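Local coordinates for delta-aminolevulinic acid dehydratase (Toxoplasma gondii ME49, PDB 3OBK), which catalyses the condensation of two molecules of 5-aminolevulinic acid to the pyrrole porphobilinogen, a step of tetrapyrrole biosynthesis, at residues P65-L70 against G294-L299; L76-E81 against Y333-A338. All blocks are in the same frame, centred on the assembly; numbering follows the deposited sequence.

Contact 1 of 2, residues P65-L70 against G294-L299; sequences PGQSRL and GEYAML. With EDO (1,2-ethanediol), chain O.
Pro65 meets Tyr296 in two ways: its carbonyl O accepts the phenol hydrogen over 2.7 Å (OH to O), and its CD rests 4.3 Å from CE2 of the ring. The carbonyl O lies at the edge of the ring, near its plane, while the phenol oxygen stands 21° out of the carbonyl plane. At Gly66 the chain runs past the hydroxyl, CA being 4.0 Å from Tyr296 OH. Gln67 then supplies a second bond, from NE2 to Tyr296 OH, 2.9 Å long and nearly straight at 171°. With CG anti to the carbonyl carbon (chi1 -54°), its chain passes the phenol end, and a bend at chi2 swings the amide up to the hydroxyl, its plane nearly perpendicular to the ring. The hydroxyl is thus donor to a backbone carbonyl and acceptor from an amide, a pair of bonds that together fix the rotation of the O-H and tie the loop to the helix. Away from the phenol, an ethanediol, probably from the crystallisation liquor, bridges Gly66 O, by its O1, and Ser68 N, which lies 2.9 Å from O2. The contact is part of the TIM-barrel framework: Tyr296 reaches from helix 293-305 to the loop leading into strand 68-70, which pairs parallel with strand 46-53 and antiparallel with strand 59-60, while Tyr307 of a second subunit packs on Pro65 and Ala297.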
ATOM      1  N   PRO A  65       2.032 -37.900 -25.558  1.00 15.59           N
ATOM      2  CA  PRO A  65       1.565 -39.282 -25.402  1.00 15.78           C
ATOM      3  C   PRO A  65       0.270 -39.362 -24.612  1.00 15.40           C
ATOM      4  O   PRO A  65       0.145 -38.678 -23.585  1.00 15.47           O
ATOM      5  CB  PRO A  65       2.703 -39.945 -24.600  1.00 16.51           C
ATOM      6  CG  PRO A  65       3.888 -39.037 -24.762  1.00 16.00           C
ATOM      7  CD  PRO A  65       3.319 -37.676 -24.876  1.00 15.51           C
ATOM      8  N   GLY A  66      -0.668 -40.184 -25.078  1.00 14.88           N
ATOM      9  CA  GLY A  66      -2.016 -40.219 -24.534  1.00 14.21           C
ATOM     10  C   GLY A  66      -3.025 -39.309 -25.244  1.00 13.73           C
ATOM     11  O   GLY A  66      -4.225 -39.582 -25.182  1.00 13.82           O
ATOM     12  N   GLN A  67      -2.559 -38.236 -25.900  1.00 12.78           N
ATOM     13  CA  GLN A  67      -3.426 -37.320 -26.656  1.00 12.75           C
ATOM     14  C   GLN A  67      -3.379 -37.582 -28.159  1.00 13.47           C
ATOM     15  O   GLN A  67      -2.335 -37.933 -28.703  1.00 13.98           O
ATOM     16  CB  GLN A  67      -3.013 -35.870 -26.440  1.00 12.21           C
ATOM     17  CG  GLN A  67      -2.918 -35.422 -24.998  1.00 11.80           C
ATOM     18  CD  GLN A  67      -4.181 -35.707 -24.231  1.00 12.13           C
ATOM     19  OE1 GLN A  67      -5.277 -35.285 -24.636  1.00 11.13           O
ATOM     20  NE2 GLN A  67      -4.045 -36.424 -23.119  1.00  9.80           N
ATOM     21  N   SER A  68      -4.494 -37.371 -28.842  1.00 13.80           N
ATOM     22  CA  SER A  68      -4.589 -37.723 -30.244  1.00 14.55           C
ATOM     23  C   SER A  68      -5.170 -36.598 -31.084  1.00 14.41           C
ATOM     24  O   SER A  68      -5.855 -35.699 -30.558  1.00 13.70           O
ATOM     25  CB  SER A  68      -5.490 -38.943 -30.396  1.00 15.60           C
ATOM     26  OG  SER A  68      -4.816 -40.164 -30.072  1.00 17.76           O
ATOM     27  N   ARG A  69      -4.916 -36.667 -32.391  1.00 14.57           N
ATOM     28  CA  ARG A  69      -5.740 -35.938 -33.344  1.00 15.43           C
ATOM     29  C   ARG A  69      -7.022 -36.728 -33.478  1.00 15.66           C
ATOM     30  O   ARG A  69      -7.016 -37.801 -34.057  1.00 16.41           O
ATOM     31  CB  ARG A  69      -5.094 -35.805 -34.710  1.00 15.66           C
ATOM     32  CG  ARG A  69      -3.833 -35.010 -34.717  1.00 17.47           C
ATOM     33  CD  ARG A  69      -3.344 -34.865 -36.105  1.00 20.87           C
ATOM     34  NE  ARG A  69      -2.086 -34.135 -36.193  1.00 22.94           N
ATOM     35  CZ  ARG A  69      -1.179 -34.296 -37.165  1.00 24.24           C
ATOM     36  NH1 ARG A  69      -1.371 -35.166 -38.145  1.00 23.97           N
ATOM     37  NH2 ARG A  69      -0.061 -33.575 -37.148  1.00 24.59           N
ATOM     38  N   LEU A  70      -8.118 -36.182 -32.964  1.00 15.38           N
ATOM     39  CA  LEU A  70      -9.375 -36.920 -32.911  1.00 15.92           C
ATOM     40  C   LEU A  70     -10.238 -36.721 -34.166  1.00 16.52           C
ATOM     41  O   LEU A  70     -10.359 -35.622 -34.702  1.00 16.41           O
ATOM     42  CB  LEU A  70     -10.173 -36.546 -31.663  1.00 15.02           C
ATOM     43  CG  LEU A  70      -9.476 -36.831 -30.334  1.00 14.91           C
ATOM     44  CD1 LEU A  70     -10.112 -36.061 -29.192  1.00 14.01           C
ATOM     45  CD2 LEU A  70      -9.421 -38.317 -30.018  1.00 12.79           C
ATOM     46  N   GLY A 294       4.116 -28.726 -23.941  1.00  9.33           N
ATOM     47  CA  GLY A 294       5.488 -29.046 -23.573  1.00  9.99           C
ATOM     48  C   GLY A 294       5.600 -29.472 -22.128  1.00  9.75           C
ATOM     49  O   GLY A 294       6.336 -30.392 -21.803  1.00  9.86           O
ATOM     50  N   GLU A 295       4.864 -28.785 -21.269  1.00 10.09           N
ATOM     51  CA  GLU A 295       4.792 -29.143 -19.860  1.00 10.68           C
ATOM     52  C   GLU A 295       4.204 -30.546 -19.690  1.00 10.27           C
ATOM     53  O   GLU A 295       4.700 -31.309 -18.889  1.00 10.09           O
ATOM     54  CB  GLU A 295       3.967 -28.127 -19.081  1.00 10.76           C
ATOM     55  CG  GLU A 295       4.530 -26.689 -19.104  1.00 12.58           C
ATOM     56  CD  GLU A 295       3.658 -25.744 -18.332  1.00 13.85           C
ATOM     57  OE1 GLU A 295       3.676 -25.840 -17.075  1.00 13.29           O
ATOM     58  OE2 GLU A 295       2.926 -24.949 -18.999  1.00 15.34           O
ATOM     59  N   TYR A 296       3.172 -30.858 -20.469  1.00 10.09           N
ATOM     60  CA  TYR A 296       2.535 -32.176 -20.502  1.00 10.87           C
ATOM     61  C   TYR A 296       3.507 -33.274 -20.912  1.00 10.85           C
ATOM     62  O   TYR A 296       3.597 -34.309 -20.278  1.00 10.39           O
ATOM     63  CB  TYR A 296       1.342 -32.143 -21.489  1.00 10.92           C
ATOM     64  CG  TYR A 296       0.597 -33.466 -21.638  1.00 11.78           C
ATOM     65  CD1 TYR A 296      -0.374 -33.856 -20.715  1.00 12.42           C
ATOM     66  CD2 TYR A 296       0.867 -34.319 -22.707  1.00 10.90           C
ATOM     67  CE1 TYR A 296      -1.077 -35.078 -20.862  1.00 12.69           C
ATOM     68  CE2 TYR A 296       0.192 -35.499 -22.863  1.00 12.78           C
ATOM     69  CZ  TYR A 296      -0.770 -35.894 -21.933  1.00 13.89           C
ATOM     70  OH  TYR A 296      -1.420 -37.098 -22.105  1.00 13.93           O
ATOM     71  N   ALA A 297       4.265 -33.002 -21.963  1.00 11.55           N
ATOM     72  CA  ALA A 297       5.265 -33.942 -22.476  1.00 12.17           C
ATOM     73  C   ALA A 297       6.319 -34.255 -21.422  1.00 12.60           C
ATOM     74  O   ALA A 297       6.704 -35.413 -21.243  1.00 13.00           O
ATOM     75  CB  ALA A 297       5.912 -33.383 -23.727  1.00 11.67           C
ATOM     76  N   MET A 298       6.770 -33.236 -20.702  1.00 12.61           N
ATOM     77  CA  MET A 298       7.779 -33.454 -19.686  1.00 13.44           C
ATOM     78  C   MET A 298       7.320 -34.463 -18.615  1.00 13.75           C
ATOM     79  O   MET A 298       8.049 -35.373 -18.235  1.00 13.26           O
ATOM     80  CB  MET A 298       8.176 -32.126 -19.053  1.00 13.66           C
ATOM     81  CG  MET A 298       9.203 -31.364 -19.876  1.00 15.40           C
ATOM     82  SD  MET A 298       9.470 -29.661 -19.286  1.00 17.80           S
ATOM     83  CE  MET A 298      10.098 -29.983 -17.638  1.00 19.43           C
ATOM     84  N   LEU A 299       6.095 -34.278 -18.143  1.00 14.48           N
ATOM     85  CA  LEU A 299       5.532 -35.097 -17.090  1.00 15.03           C
ATOM     86  C   LEU A 299       5.435 -36.515 -17.579  1.00 15.11           C
ATOM     87  O   LEU A 299       5.892 -37.429 -16.891  1.00 14.56           O
ATOM     88  CB  LEU A 299       4.137 -34.586 -16.683  1.00 15.38           C
ATOM     89  CG  LEU A 299       4.074 -33.741 -15.408  1.00 16.71           C
ATOM     90  CD1 LEU A 299       2.694 -33.204 -15.072  1.00 16.09           C
ATOM     91  CD2 LEU A 299       4.575 -34.589 -14.248  1.00 20.11           C
TER
HETATM   92  C1  EDO O 385      -7.647 -39.114 -26.219  1.00 20.79           C
HETATM   93  O1  EDO O 385      -6.535 -39.915 -26.694  1.00 22.57           O
HETATM   94  C2  EDO O 385      -7.332 -37.610 -26.156  1.00 18.71           C
HETATM   95  O2  EDO O 385      -7.050 -37.026 -27.448  1.00 15.69           O

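Contact 2 of 2, residues L76-E81 against Y333-A338; sequences LKEVGE and YAKEAA
Lys335 NZ is gripped by two carboxylates, Glu78 and Glu81, in a salt-bridge network that joins two outer helices of the TIM barrel, 72-84 and 334-346. The shorter bond, 2.6 Å from NZ to Glu78 OE2, uses the syn lone pair of that oxygen, on the side of its partner OE1. Glu81 is held differently: its OE1 is 3.2 Å from NZ, and the ammonium meets the carboxylate from above, 57° out of its plane. Both acids lie on one flank of helix 72-84, three residues apart, and the lysine crosses each at about a right angle. Lys335 runs out extended from its backbone and then bends at chi3 (85°), a turn that carries CE and NZ in between the two acids. The bend of Glu78 at chi2 (73°) brings OE2 to the ammonium, which the extended Glu81 reaches without one. Glu78 OE2 has a further partner in Tyr48 OH, on strand 46-53, so the network is anchored to the barrel wall beneath as well as spanning the helices. The side chain of Tyr48 also touches Ala334 and Lys335. Two negative groups beside one ammonium would be expected to stabilise its charged form. This is a surface contact, and no other chain of the assembly touches either segment. On its way to the ammonium, the lysine CD passes beside the carboxylate of Glu81, 3.7 Å from its carbon CD.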
ATOM      1  N   LEU A  76     -16.593 -36.425 -29.990  1.00 17.30           N
ATOM      2  CA  LEU A  76     -17.794 -36.592 -29.201  1.00 17.84           C
ATOM      3  C   LEU A  76     -17.592 -37.662 -28.121  1.00 17.50           C
ATOM      4  O   LEU A  76     -17.998 -37.452 -26.996  1.00 16.84           O
ATOM      5  CB  LEU A  76     -18.987 -36.936 -30.075  1.00 18.94           C
ATOM      6  CG  LEU A  76     -19.313 -36.072 -31.312  1.00 21.38           C
ATOM      7  CD1 LEU A  76     -20.735 -36.365 -31.781  1.00 21.57           C
ATOM      8  CD2 LEU A  76     -19.133 -34.555 -31.125  1.00 20.30           C
ATOM      9  N   LYS A  77     -16.957 -38.789 -28.443  1.00 17.40           N
ATOM     10  CA  LYS A  77     -16.724 -39.812 -27.411  1.00 17.87           C
ATOM     11  C   LYS A  77     -15.900 -39.233 -26.273  1.00 16.55           C
ATOM     12  O   LYS A  77     -16.174 -39.489 -25.102  1.00 16.59           O
ATOM     13  CB  LYS A  77     -16.044 -41.101 -27.954  1.00 18.38           C
ATOM     14  N   GLU A  78     -14.893 -38.450 -26.626  1.00 15.51           N
ATOM     15  CA  GLU A  78     -13.938 -37.976 -25.640  1.00 14.79           C
ATOM     16  C   GLU A  78     -14.537 -36.885 -24.742  1.00 13.62           C
ATOM     17  O   GLU A  78     -14.351 -36.917 -23.532  1.00 12.00           O
ATOM     18  CB  GLU A  78     -12.662 -37.485 -26.335  1.00 14.79           C
ATOM     19  CG  GLU A  78     -11.524 -37.065 -25.389  1.00 14.41           C
ATOM     20  CD  GLU A  78     -10.859 -38.238 -24.718  1.00 16.63           C
ATOM     21  OE1 GLU A  78     -10.800 -39.322 -25.328  1.00 17.64           O
ATOM     22  OE2 GLU A  78     -10.361 -38.082 -23.576  1.00 18.83           O
ATOM     23  N   VAL A  79     -15.247 -35.930 -25.335  1.00 13.07           N
ATOM     24  CA  VAL A  79     -15.957 -34.941 -24.547  1.00 12.93           C
ATOM     25  C   VAL A  79     -16.920 -35.602 -23.559  1.00 13.72           C
ATOM     26  O   VAL A  79     -16.989 -35.226 -22.374  1.00 13.81           O
ATOM     27  CB  VAL A  79     -16.662 -33.918 -25.433  1.00 12.92           C
ATOM     28  CG1 VAL A  79     -17.698 -33.107 -24.636  1.00 12.15           C
ATOM     29  CG2 VAL A  79     -15.619 -32.994 -26.068  1.00 11.04           C
ATOM     30  N   GLY A  80     -17.639 -36.603 -24.045  1.00 14.41           N
ATOM     31  CA  GLY A  80     -18.543 -37.385 -23.224  1.00 15.03           C
ATOM     32  C   GLY A  80     -17.914 -38.075 -22.017  1.00 14.97           C
ATOM     33  O   GLY A  80     -18.515 -38.097 -20.960  1.00 13.78           O
ATOM     34  N   GLU A  81     -16.731 -38.675 -22.192  1.00 15.13           N
ATOM     35  CA  GLU A  81     -16.038 -39.328 -21.079  1.00 15.56           C
ATOM     36  C   GLU A  81     -15.569 -38.276 -20.036  1.00 14.69           C
ATOM     37  O   GLU A  81     -15.691 -38.472 -18.828  1.00 13.61           O
ATOM     38  CB  GLU A  81     -14.839 -40.140 -21.581  1.00 15.52           C
ATOM     39  CG  GLU A  81     -14.161 -40.923 -20.457  1.00 17.90           C
ATOM     40  CD  GLU A  81     -12.835 -41.583 -20.826  1.00 19.96           C
ATOM     41  OE1 GLU A  81     -12.460 -41.560 -22.001  1.00 22.27           O
ATOM     42  OE2 GLU A  81     -12.171 -42.145 -19.924  1.00 21.76           O
ATOM     43  N   TYR A 333      -4.048 -32.942 -18.892  1.00 10.20           N
ATOM     44  CA  TYR A 333      -4.372 -33.924 -17.828  1.00 10.45           C
ATOM     45  C   TYR A 333      -5.766 -33.754 -17.191  1.00 10.30           C
ATOM     46  O   TYR A 333      -6.069 -34.397 -16.200  1.00 10.15           O
ATOM     47  CB  TYR A 333      -3.329 -33.851 -16.700  1.00 10.44           C
ATOM     48  CG  TYR A 333      -2.115 -34.693 -16.923  1.00 10.63           C
ATOM     49  CD1 TYR A 333      -2.176 -36.079 -16.859  1.00 11.28           C
ATOM     50  CD2 TYR A 333      -0.897 -34.114 -17.163  1.00 11.16           C
ATOM     51  CE1 TYR A 333      -1.029 -36.853 -17.050  1.00 11.76           C
ATOM     52  CE2 TYR A 333       0.251 -34.883 -17.368  1.00 10.80           C
ATOM     53  CZ  TYR A 333       0.185 -36.235 -17.306  1.00 11.45           C
ATOM     54  OH  TYR A 333       1.346 -36.953 -17.507  1.00 12.70           O
ATOM     55  N   ALA A 334      -6.622 -32.911 -17.757  1.00 10.61           N
ATOM     56  CA  ALA A 334      -7.884 -32.568 -17.102  1.00 10.69           C
ATOM     57  C   ALA A 334      -8.729 -33.798 -16.903  1.00 11.65           C
ATOM     58  O   ALA A 334      -9.168 -34.076 -15.795  1.00 11.72           O
ATOM     59  CB  ALA A 334      -8.635 -31.553 -17.894  1.00 10.00           C
ATOM     60  N   LYS A 335      -8.924 -34.569 -17.967  1.00 12.66           N
ATOM     61  CA  LYS A 335      -9.735 -35.775 -17.841  1.00 13.47           C
ATOM     62  C   LYS A 335      -9.114 -36.726 -16.838  1.00 14.02           C
ATOM     63  O   LYS A 335      -9.795 -37.325 -16.000  1.00 14.11           O
ATOM     64  CB  LYS A 335      -9.907 -36.473 -19.184  1.00 13.71           C
ATOM     65  CG  LYS A 335     -10.792 -37.719 -19.105  1.00 14.95           C
ATOM     66  CD  LYS A 335     -10.885 -38.471 -20.421  1.00 17.66           C
ATOM     67  CE  LYS A 335      -9.721 -39.469 -20.652  1.00 19.28           C
ATOM     68  NZ  LYS A 335      -9.656 -40.024 -22.053  1.00 17.42           N
ATOM     69  N   GLU A 336      -7.810 -36.874 -16.912  1.00 14.72           N
ATOM     70  CA  GLU A 336      -7.182 -37.867 -16.080  1.00 15.96           C
ATOM     71  C   GLU A 336      -7.260 -37.461 -14.623  1.00 14.99           C
ATOM     72  O   GLU A 336      -7.488 -38.300 -13.760  1.00 14.56           O
ATOM     73  CB  GLU A 336      -5.747 -38.067 -16.493  1.00 17.07           C
ATOM     74  CG  GLU A 336      -5.230 -39.434 -16.093  1.00 22.21           C
ATOM     75  CD  GLU A 336      -5.381 -40.421 -17.206  1.00 26.46           C
ATOM     76  OE1 GLU A 336      -4.602 -40.300 -18.178  1.00 31.60           O
ATOM     77  OE2 GLU A 336      -6.261 -41.280 -17.105  1.00 28.75           O
ATOM     78  N   ALA A 337      -7.124 -36.166 -14.347  1.00 13.99           N
ATOM     79  CA  ALA A 337      -7.203 -35.697 -12.957  1.00 13.75           C
ATOM     80  C   ALA A 337      -8.605 -35.924 -12.376  1.00 13.53           C
ATOM     81  O   ALA A 337      -8.773 -36.422 -11.226  1.00 13.22           O
ATOM     82  CB  ALA A 337      -6.792 -34.213 -12.843  1.00 13.05           C
ATOM     83  N   ALA A 338      -9.610 -35.562 -13.169  1.00 13.21           N
ATOM     84  CA  ALA A 338     -10.990 -35.677 -12.719  1.00 13.49           C
ATOM     85  C   ALA A 338     -11.282 -37.151 -12.437  1.00 13.78           C
ATOM     86  O   ALA A 338     -11.945 -37.500 -11.452  1.00 13.23           O
ATOM     87  CB  ALA A 338     -11.964 -35.080 -13.750  1.00 12.79           C
TER

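In the fold
The centres of contacts 1 and 2 are 14 Å apart, and the two meet directly. Tyr333, at the N-cap of helix 334-346, packs its ring on contact 1, CE2 lying 3.6 Å from CD1 of Tyr296, with the ring planes at about 50°. A second junction is made by Leu70 CD1 and Glu78 CB, 4.1 Å apart, where strand 68-70 leads into helix 72-84. Tyr48 of strand 46-53 is shared by the contacts, its side chain also touching Gln67 of contact 1. The bound porphobilinogen is close to contact 1, about 7 Å from the side chain of Tyr296, whereas contact 2 lies at the surface of the barrel.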